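Local coordinates for protein chorismate synthase (PDB 1SQ1) that probably catalyses the last step of the shikimate pathway, with reduced FMN, eliminating phosphate from 5-enolpyruvylshikimate 3-phosphate to give chorismate, at residues Val32-Glu37 with Ala138-Arg143; Phe145-Gln150 with Gly213-Leu218; Phe4-Lys9 with Leu344-Ser349. One frame throughout, in Å; residues are numbered along the deposited sequence.

Contact 1 (Val32-Glu37 with Ala138-Arg143); sequences VKFDEE and AAMLLR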
loop_
_atom_site.group_PDB
_atom_site.type_symbol
_atom_site.label_atom_id
_atom_site.label_comp_id
_atom_site.label_asym_id
_atom_site.label_seq_id
_atom_site.Cartn_x
_atom_site.Cartn_y
_atom_site.Cartn_z
ATOM N N VAL A 32 1.860 22.612 -12.587
ATOM C CA VAL A 32 3.183 22.251 -13.089
ATOM C C VAL A 32 3.169 22.443 -14.600
ATOM O O VAL A 32 2.298 21.917 -15.310
ATOM C CB VAL A 32 3.592 20.782 -12.745
ATOM C CG1 VAL A 32 4.899 20.433 -13.452
ATOM C CG2 VAL A 32 3.809 20.630 -11.234
ATOM N N LYS A 33 4.128 23.232 -15.075
ATOM C CA LYS A 33 4.239 23.534 -16.489
ATOM C C LYS A 33 4.383 22.206 -17.229
ATOM O O LYS A 33 5.398 21.525 -17.123
ATOM C CB LYS A 33 5.453 24.447 -16.719
ATOM C CG LYS A 33 5.524 25.082 -18.106
ATOM C CD LYS A 33 6.188 24.140 -19.107
ATOM C CE LYS A 33 5.759 24.419 -20.564
ATOM N NZ LYS A 33 6.526 23.561 -21.554
ATOM N N PHE A 34 3.347 21.822 -17.964
ATOM C CA PHE A 34 3.390 20.567 -18.691
ATOM C C PHE A 34 3.985 20.737 -20.089
ATOM O O PHE A 34 3.319 21.204 -21.013
ATOM C CB PHE A 34 1.985 19.964 -18.767
ATOM C CG PHE A 34 1.961 18.540 -19.241
ATOM C CD1 PHE A 34 1.820 18.243 -20.592
ATOM C CD2 PHE A 34 2.092 17.490 -18.331
ATOM C CE1 PHE A 34 1.803 16.925 -21.035
ATOM C CE2 PHE A 34 2.078 16.165 -18.762
ATOM C CZ PHE A 34 1.931 15.882 -20.119
ATOM N N ASP A 35 5.251 20.357 -20.227
ATOM C CA ASP A 35 5.960 20.452 -21.497
ATOM C C ASP A 35 5.698 19.206 -22.326
ATOM O O ASP A 35 6.521 18.287 -22.345
ATOM C CB ASP A 35 7.462 20.595 -21.242
ATOM C CG ASP A 35 8.264 20.723 -22.522
ATOM O OD1 ASP A 35 9.510 20.776 -22.432
ATOM O OD2 ASP A 35 7.653 20.775 -23.611
ATOM N N GLU A 36 4.560 19.184 -23.020
ATOM C CA GLU A 36 4.193 18.032 -23.834
ATOM C C GLU A 36 5.179 17.762 -24.953
ATOM O O GLU A 36 5.066 16.765 -25.655
ATOM C CB GLU A 36 2.793 18.203 -24.419
ATOM C CG GLU A 36 2.173 16.877 -24.843
ATOM C CD GLU A 36 0.683 16.980 -25.145
ATOM O OE1 GLU A 36 -0.058 17.592 -24.336
ATOM O OE2 GLU A 36 0.247 16.427 -26.182
ATOM N N GLU A 37 6.147 18.654 -25.116
ATOM C CA GLU A 37 7.156 18.489 -26.149
ATOM C C GLU A 37 8.232 17.585 -25.586
ATOM O O GLU A 37 8.577 16.565 -26.181
ATOM C CB GLU A 37 7.751 19.844 -26.536
ATOM C CG GLU A 37 8.675 19.778 -27.741
ATOM C CD GLU A 37 9.105 21.145 -28.249
ATOM O OE1 GLU A 37 9.749 21.896 -27.478
ATOM O OE2 GLU A 37 8.801 21.460 -29.425
ATOM N N ALA A 138 7.189 12.832 -14.860
ATOM C CA ALA A 138 7.793 13.054 -13.561
ATOM C C ALA A 138 8.970 14.006 -13.639
ATOM O O ALA A 138 9.251 14.714 -12.678
ATOM C CB ALA A 138 8.217 11.733 -12.938
ATOM N N ALA A 139 9.664 14.035 -14.772
ATOM C CA ALA A 139 10.810 14.937 -14.905
ATOM C C ALA A 139 10.324 16.383 -14.861
ATOM O O ALA A 139 11.053 17.274 -14.428
ATOM C CB ALA A 139 11.558 14.674 -16.198
HETATM N N MSE A 140 9.089 16.612 -15.303
HETATM C CA MSE A 140 8.528 17.945 -15.276
HETATM C C MSE A 140 8.498 18.467 -13.846
HETATM O O MSE A 140 8.812 19.624 -13.604
HETATM C CB MSE A 140 7.134 17.939 -15.905
HETATM C CG MSE A 140 7.161 17.761 -17.419
HETATM SE SE MSE A 140 5.441 17.318 -18.193
HETATM C CE MSE A 140 6.005 15.974 -19.476
ATOM N N LEU A 141 8.145 17.620 -12.888
ATOM C CA LEU A 141 8.126 18.052 -11.487
ATOM C C LEU A 141 9.553 18.194 -10.966
ATOM O O LEU A 141 9.816 19.010 -10.095
ATOM C CB LEU A 141 7.344 17.051 -10.622
ATOM C CG LEU A 141 7.185 17.240 -9.103
ATOM C CD1 LEU A 141 8.320 16.593 -8.361
ATOM C CD2 LEU A 141 7.093 18.715 -8.771
ATOM N N LEU A 142 10.471 17.400 -11.514
ATOM C CA LEU A 142 11.872 17.438 -11.109
ATOM C C LEU A 142 12.589 18.696 -11.581
ATOM O O LEU A 142 13.492 19.200 -10.908
ATOM C CB LEU A 142 12.610 16.206 -11.637
ATOM C CG LEU A 142 12.359 14.887 -10.906
ATOM C CD1 LEU A 142 13.197 13.791 -11.539
ATOM C CD2 LEU A 142 12.728 15.040 -9.434
ATOM N N ARG A 143 12.195 19.190 -12.749
ATOM C CA ARG A 143 12.789 20.400 -13.305
ATOM C C ARG A 143 12.501 21.567 -12.363
ATOM O O ARG A 143 13.357 22.422 -12.152
ATOM C CB ARG A 143 12.220 20.701 -14.701
ATOM C CG ARG A 143 12.907 21.871 -15.402
ATOM C CD ARG A 143 12.309 22.197 -16.777
ATOM N NE ARG A 143 12.983 23.333 -17.421
ATOM C CZ ARG A 143 14.129 23.259 -18.101
ATOM N NH1 ARG A 143 14.657 24.357 -18.635
ATOM N NH2 ARG A 143 14.743 22.091 -18.271
#

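Contact 2 (Phe145-Gln150 with Gly213-Leu218); sequences FDICVQ and GMLIGL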
loop_
_atom_site.group_PDB
_atom_site.type_symbol
_atom_site.label_atom_id
_atom_site.label_comp_id
_atom_site.label_asym_id
_atom_site.label_seq_id
_atom_site.Cartn_x
_atom_site.Cartn_y
_atom_site.Cartn_z
ATOM N N PHE A 145 12.703 21.746 -9.457
ATOM C CA PHE A 145 13.669 21.758 -8.353
ATOM C C PHE A 145 15.079 21.631 -8.905
ATOM O O PHE A 145 16.044 21.408 -8.165
ATOM C CB PHE A 145 13.403 20.606 -7.382
ATOM C CG PHE A 145 12.165 20.785 -6.553
ATOM C CD1 PHE A 145 12.260 21.051 -5.192
ATOM C CD2 PHE A 145 10.903 20.695 -7.132
ATOM C CE1 PHE A 145 11.121 21.231 -4.423
ATOM C CE2 PHE A 145 9.761 20.874 -6.375
ATOM C CZ PHE A 145 9.864 21.141 -5.017
ATOM N N ASP A 146 15.176 21.785 -10.218
ATOM C CA ASP A 146 16.437 21.686 -10.944
ATOM C C ASP A 146 17.207 20.423 -10.666
ATOM O O ASP A 146 18.412 20.450 -10.392
ATOM C CB ASP A 146 17.323 22.907 -10.696
ATOM C CG ASP A 146 17.005 24.038 -11.651
ATOM O OD1 ASP A 146 16.946 23.751 -12.875
ATOM O OD2 ASP A 146 16.822 25.195 -11.193
ATOM N N ILE A 147 16.482 19.312 -10.741
ATOM C CA ILE A 147 17.051 17.993 -10.547
ATOM C C ILE A 147 17.108 17.420 -11.959
ATOM O O ILE A 147 16.095 17.329 -12.658
ATOM C CB ILE A 147 16.160 17.130 -9.625
ATOM C CG1 ILE A 147 16.134 17.749 -8.225
ATOM C CG2 ILE A 147 16.709 15.715 -9.543
ATOM C CD1 ILE A 147 15.273 17.008 -7.216
ATOM N N CYS A 148 18.308 17.063 -12.389
ATOM C CA CYS A 148 18.478 16.540 -13.726
ATOM C C CYS A 148 18.955 15.105 -13.707
ATOM O O CYS A 148 19.897 14.763 -12.993
ATOM C CB CYS A 148 19.468 17.407 -14.493
ATOM S SG CYS A 148 19.488 17.078 -16.250
ATOM N N VAL A 149 18.288 14.270 -14.495
ATOM C CA VAL A 149 18.634 12.860 -14.593
ATOM C C VAL A 149 18.985 12.539 -16.043
ATOM O O VAL A 149 18.185 12.774 -16.950
ATOM C CB VAL A 149 17.456 11.961 -14.133
ATOM C CG1 VAL A 149 17.817 10.497 -14.308
ATOM C CG2 VAL A 149 17.133 12.237 -12.672
ATOM N N GLN A 150 20.186 12.013 -16.257
ATOM C CA GLN A 150 20.648 11.660 -17.594
ATOM C C GLN A 150 21.422 10.352 -17.545
ATOM O O GLN A 150 22.077 10.056 -16.546
ATOM C CB GLN A 150 21.533 12.777 -18.148
ATOM C CG GLN A 150 22.109 13.690 -17.068
ATOM C CD GLN A 150 22.839 14.891 -17.639
ATOM O OE1 GLN A 150 22.477 15.406 -18.704
ATOM N NE2 GLN A 150 23.861 15.359 -16.922
ATOM N N GLY A 213 22.067 18.188 -9.295
ATOM C CA GLY A 213 21.147 19.097 -8.639
ATOM C C GLY A 213 20.341 18.337 -7.613
ATOM O O GLY A 213 19.152 18.582 -7.424
HETATM N N MSE A 214 20.994 17.396 -6.946
HETATM C CA MSE A 214 20.318 16.588 -5.949
HETATM C C MSE A 214 20.033 17.328 -4.649
HETATM O O MSE A 214 20.910 18.004 -4.110
HETATM C CB MSE A 214 21.141 15.331 -5.656
HETATM C CG MSE A 214 20.903 14.192 -6.635
HETATM SE SE MSE A 214 19.075 13.571 -6.533
HETATM C CE MSE A 214 19.105 12.972 -4.692
ATOM N N LEU A 215 18.802 17.200 -4.152
ATOM C CA LEU A 215 18.423 17.831 -2.890
ATOM C C LEU A 215 18.950 16.912 -1.797
ATOM O O LEU A 215 19.558 15.897 -2.105
ATOM C CB LEU A 215 16.897 17.964 -2.782
ATOM C CG LEU A 215 16.231 18.689 -3.954
ATOM C CD1 LEU A 215 14.727 18.735 -3.767
ATOM C CD2 LEU A 215 16.805 20.081 -4.070
ATOM N N ILE A 216 18.733 17.259 -0.533
ATOM C CA ILE A 216 19.198 16.419 0.569
ATOM C C ILE A 216 18.011 15.832 1.311
ATOM O O ILE A 216 16.981 16.472 1.433
ATOM C CB ILE A 216 20.067 17.220 1.569
ATOM C CG1 ILE A 216 21.464 17.435 0.986
ATOM C CG2 ILE A 216 20.177 16.483 2.899
ATOM C CD1 ILE A 216 22.360 18.268 1.863
ATOM N N GLY A 217 18.139 14.599 1.779
ATOM C CA GLY A 217 17.039 13.997 2.505
ATOM C C GLY A 217 16.017 13.234 1.682
ATOM O O GLY A 217 15.042 12.745 2.239
ATOM N N LEU A 218 16.208 13.141 0.371
ATOM C CA LEU A 218 15.277 12.383 -0.449
ATOM C C LEU A 218 15.433 10.891 -0.148
ATOM O O LEU A 218 16.498 10.313 -0.351
ATOM C CB LEU A 218 15.536 12.647 -1.925
ATOM C CG LEU A 218 15.079 14.028 -2.375
ATOM C CD1 LEU A 218 15.373 14.219 -3.850
ATOM C CD2 LEU A 218 13.588 14.170 -2.112
#

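Contact 3 (Phe4-Lys9 with Leu344-Ser349); sequences FGTRLK and LLLNAS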
loop_
_atom_site.group_PDB
_atom_site.type_symbol
_atom_site.label_atom_id
_atom_site.label_comp_id
_atom_site.label_asym_id
_atom_site.label_seq_id
_atom_site.Cartn_x
_atom_site.Cartn_y
_atom_site.Cartn_z
ATOM N N PHE A 4 3.143 1.623 -9.656
ATOM C CA PHE A 4 4.434 1.804 -9.025
ATOM C C PHE A 4 4.574 3.119 -8.258
ATOM O O PHE A 4 4.099 4.165 -8.699
ATOM C CB PHE A 4 5.506 1.695 -10.111
ATOM C CG PHE A 4 6.902 1.969 -9.633
ATOM C CD1 PHE A 4 7.579 3.098 -10.067
ATOM C CD2 PHE A 4 7.554 1.077 -8.790
ATOM C CE1 PHE A 4 8.889 3.339 -9.670
ATOM C CE2 PHE A 4 8.868 1.305 -8.387
ATOM C CZ PHE A 4 9.538 2.439 -8.829
ATOM N N GLY A 5 5.238 3.048 -7.103
ATOM C CA GLY A 5 5.461 4.224 -6.282
ATOM C C GLY A 5 4.600 4.323 -5.034
ATOM O O GLY A 5 3.494 3.780 -4.984
ATOM N N THR A 6 5.111 5.021 -4.020
ATOM C CA THR A 6 4.378 5.225 -2.772
ATOM C C THR A 6 3.341 6.336 -2.933
ATOM O O THR A 6 2.146 6.088 -2.865
ATOM C CB THR A 6 5.300 5.648 -1.634
ATOM O OG1 THR A 6 6.433 4.776 -1.575
ATOM C CG2 THR A 6 4.564 5.585 -0.327
ATOM N N ARG A 7 3.808 7.561 -3.150
ATOM C CA ARG A 7 2.916 8.703 -3.302
ATOM C C ARG A 7 2.653 9.056 -4.770
ATOM O O ARG A 7 1.551 9.485 -5.112
ATOM C CB ARG A 7 3.498 9.915 -2.563
ATOM C CG ARG A 7 2.551 11.094 -2.405
ATOM C CD ARG A 7 1.574 10.869 -1.258
ATOM N NE ARG A 7 0.508 11.876 -1.187
ATOM C CZ ARG A 7 -0.324 12.169 -2.187
ATOM N NH1 ARG A 7 -1.268 13.088 -2.034
ATOM N NH2 ARG A 7 -0.208 11.553 -3.356
ATOM N N LEU A 8 3.665 8.890 -5.624
ATOM C CA LEU A 8 3.555 9.176 -7.064
ATOM C C LEU A 8 3.428 7.832 -7.800
ATOM O O LEU A 8 4.384 7.325 -8.385
ATOM C CB LEU A 8 4.806 9.911 -7.559
ATOM C CG LEU A 8 4.676 10.900 -8.722
ATOM C CD1 LEU A 8 5.670 10.560 -9.823
ATOM C CD2 LEU A 8 3.261 10.901 -9.246
ATOM N N LYS A 9 2.227 7.271 -7.761
ATOM C CA LYS A 9 1.912 5.989 -8.365
ATOM C C LYS A 9 1.841 5.972 -9.879
ATOM O O LYS A 9 1.005 6.636 -10.462
ATOM C CB LYS A 9 0.583 5.501 -7.800
ATOM C CG LYS A 9 0.588 5.383 -6.298
ATOM C CD LYS A 9 -0.590 4.587 -5.782
ATOM C CE LYS A 9 -0.441 4.391 -4.295
ATOM N NZ LYS A 9 0.871 3.767 -4.016
ATOM N N LEU A 344 10.448 12.942 -3.570
ATOM C CA LEU A 344 10.310 14.392 -3.475
ATOM C C LEU A 344 8.984 14.764 -2.809
ATOM O O LEU A 344 8.921 15.706 -2.014
ATOM C CB LEU A 344 10.413 14.996 -4.885
ATOM C CG LEU A 344 10.814 16.459 -5.062
ATOM C CD1 LEU A 344 11.121 16.734 -6.520
ATOM C CD2 LEU A 344 9.703 17.329 -4.577
ATOM N N LEU A 345 7.931 14.017 -3.135
ATOM C CA LEU A 345 6.615 14.250 -2.559
ATOM C C LEU A 345 6.533 13.594 -1.170
ATOM O O LEU A 345 5.987 14.166 -0.230
ATOM C CB LEU A 345 5.538 13.691 -3.490
ATOM C CG LEU A 345 5.522 14.349 -4.877
ATOM C CD1 LEU A 345 4.701 13.538 -5.875
ATOM C CD2 LEU A 345 4.962 15.744 -4.746
ATOM N N LEU A 346 7.098 12.403 -1.031
ATOM C CA LEU A 346 7.080 11.713 0.248
ATOM C C LEU A 346 7.757 12.493 1.362
ATOM O O LEU A 346 7.294 12.499 2.496
ATOM C CB LEU A 346 7.780 10.370 0.131
ATOM C CG LEU A 346 7.036 9.273 -0.612
ATOM C CD1 LEU A 346 7.942 8.056 -0.694
ATOM C CD2 LEU A 346 5.729 8.951 0.103
ATOM N N ASN A 347 8.865 13.142 1.032
ATOM C CA ASN A 347 9.629 13.881 2.018
ATOM C C ASN A 347 9.085 15.287 2.267
ATOM O O ASN A 347 9.695 16.088 2.978
ATOM C CB ASN A 347 11.077 13.957 1.558
ATOM C CG ASN A 347 12.014 14.307 2.671
ATOM O OD1 ASN A 347 12.234 13.505 3.580
ATOM N ND2 ASN A 347 12.576 15.511 2.619
ATOM N N ALA A 348 7.931 15.585 1.682
ATOM C CA ALA A 348 7.328 16.897 1.838
ATOM C C ALA A 348 6.985 17.197 3.287
ATOM O O ALA A 348 7.490 18.151 3.877
ATOM C CB ALA A 348 6.079 16.992 0.980
ATOM N N SER A 349 6.125 16.366 3.853
ATOM C CA SER A 349 5.664 16.524 5.224
ATOM C C SER A 349 6.549 15.873 6.293
ATOM O O SER A 349 6.045 15.421 7.320
ATOM C CB SER A 349 4.237 15.969 5.324
ATOM O OG SER A 349 4.145 14.671 4.735
#

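Contact 1 (Val32-Glu37 with Ala138-Arg143)
F34 and M140, a selenomethionine, form a Met-aromatic contact that sets the run leading into helix 36-45 against the last turns of helix 128-143. This is the dense part. SE stands over one face of the F34 ring, 3.8 Å from the ring centroid and 29° off the normal, nearest to CD2. The methyl CE lies over the same face, 4.2 Å from the F34 centroid, a CH-pi approach. M140 leaves its helix with CG anti to the carbonyl carbon (chi1 -72°), which starts the chain toward the ring. V64 and L39 also pack here, on F34 and M140 respectively. Further along, V32 CG1 lies 4.0 Å from M140 O, and L352 of the second subunit packs on both V32 and L141.

The solvent side is looser and polar. K33 is exposed, and its NZ makes a long salt bridge of 3.6 Å to D35 OD2. D35 is the N-cap of helix 36-45, and the same OD2 accepts from F38 N. Its carbonyl faces the apolar side instead: D35 O lies 3.7 Å from M140 CE.

Contact 2 (Phe145-Gln150 with Gly213-Leu218)
I147 and L215 make the apolar centre of this contact, their side chains crossing at about a right angle. I147 CG1 is anti to the carbonyl carbon (chi1 -65°), and from it CD1 extends to 3.8 Å from L215 CG. L215 CD1 serves a second neighbour, lying 3.7 Å from F145 CD1; it meets that ring obliquely. Two lighter touches flank the centre: I147 CG2 to the selenium of M214, a selenomethionine, at 4.4 Å, and I147 CD1 to L218 CD1 at the same distance.

The backbone contact is a CA-H...O approach, with G213 CA 3.5 Å from D146 O and an angle of 159° at the hydrogen. G213 O also faces this segment, 3.2 Å from I147 CG1. D146, at positive phi (52°), is the C-prime residue of the Schellman motif that ends helix 128-143; past I147, strand 148-156 begins. G213 follows strand 205-212, the antiparallel neighbour of 148-156, and C148 is backbone-bonded to S212. Beyond C148 and S212 the two chains meet by side-chain packing and the CA-H...O contact.

Polar bonds to the rest of the chain hold the second loop: S281 OG bonds both L215 O and L218 N. Packing from outside comes from helix 325-346, where L344 meets F145 and L340 meets M214, and from the second subunit, whose Y359 meets F145 ring to ring, edge-to-face, and also packs on L215 and L218.

Contact 3 (Phe4-Lys9 with Leu344-Ser349)
T6 O and G5 O both accept from K9 NZ, at 2.9 Å and 2.8 Å, while the side chain of T6 packs across on L346. The ammonium group thus ties down the tight loop between strands 3-4 and 9-13, a beta-hairpin connection resting on the C-terminal end of helix 325-346. The NZ donor approaches G5 O at a C=O...N angle of 149°, close to the carbonyl plane; at T6 O it stands more tilted, 32° from that plane.

Between the segments the contact is apolar. L346 crosses T6 at about a right angle and reaches the loop with both methyls: CD1 is 3.7 Å from T6 CB, and CD2 touches T6 CG2 and R7 CB alike. R7 CG is anti to the backbone N (chi1 -169°) and meets L345 CB. The R7 chain bends at chi2, which places CD; at its end NH1 donates to L346 O of the second subunit. The reciprocal bond forms as well, so the pair helps join the two subunits.

The D342 side chain of helix 325-346 binds backbone nitrogens of the loop: OD1 bonds T6 N, and OD2 takes both R7 N and L8 N. T6 OG1 is hydrogen-bonded to D224 OD2. On the buried side, L8 and L345 meet at a slant, with L8 CG 3.9 Å from L345 CD1.

Following the chain from the N terminus, the hairpin loop 4-9 is passed first, but contact 3 closes only when 344-349 returns to it, enclosing nearly the whole protein. Contacts 1 and 2 are both nested inside that span. They come in series: 32-37 meets 138-143 before 145-150 opens toward 213-218, and L142 O probably accepts from I147 N where they adjoin. Contact 1 ties the run into helix 36-45 to helix 128-143; contact 2 joins the start of strand 148-156 to the loop after strand 205-212; contact 3 seats the hairpin of strands 3-4 and 9-13 on helix 325-346. L344 packs against L141, L142, F145 and I147, and all three contacts touch the second subunit.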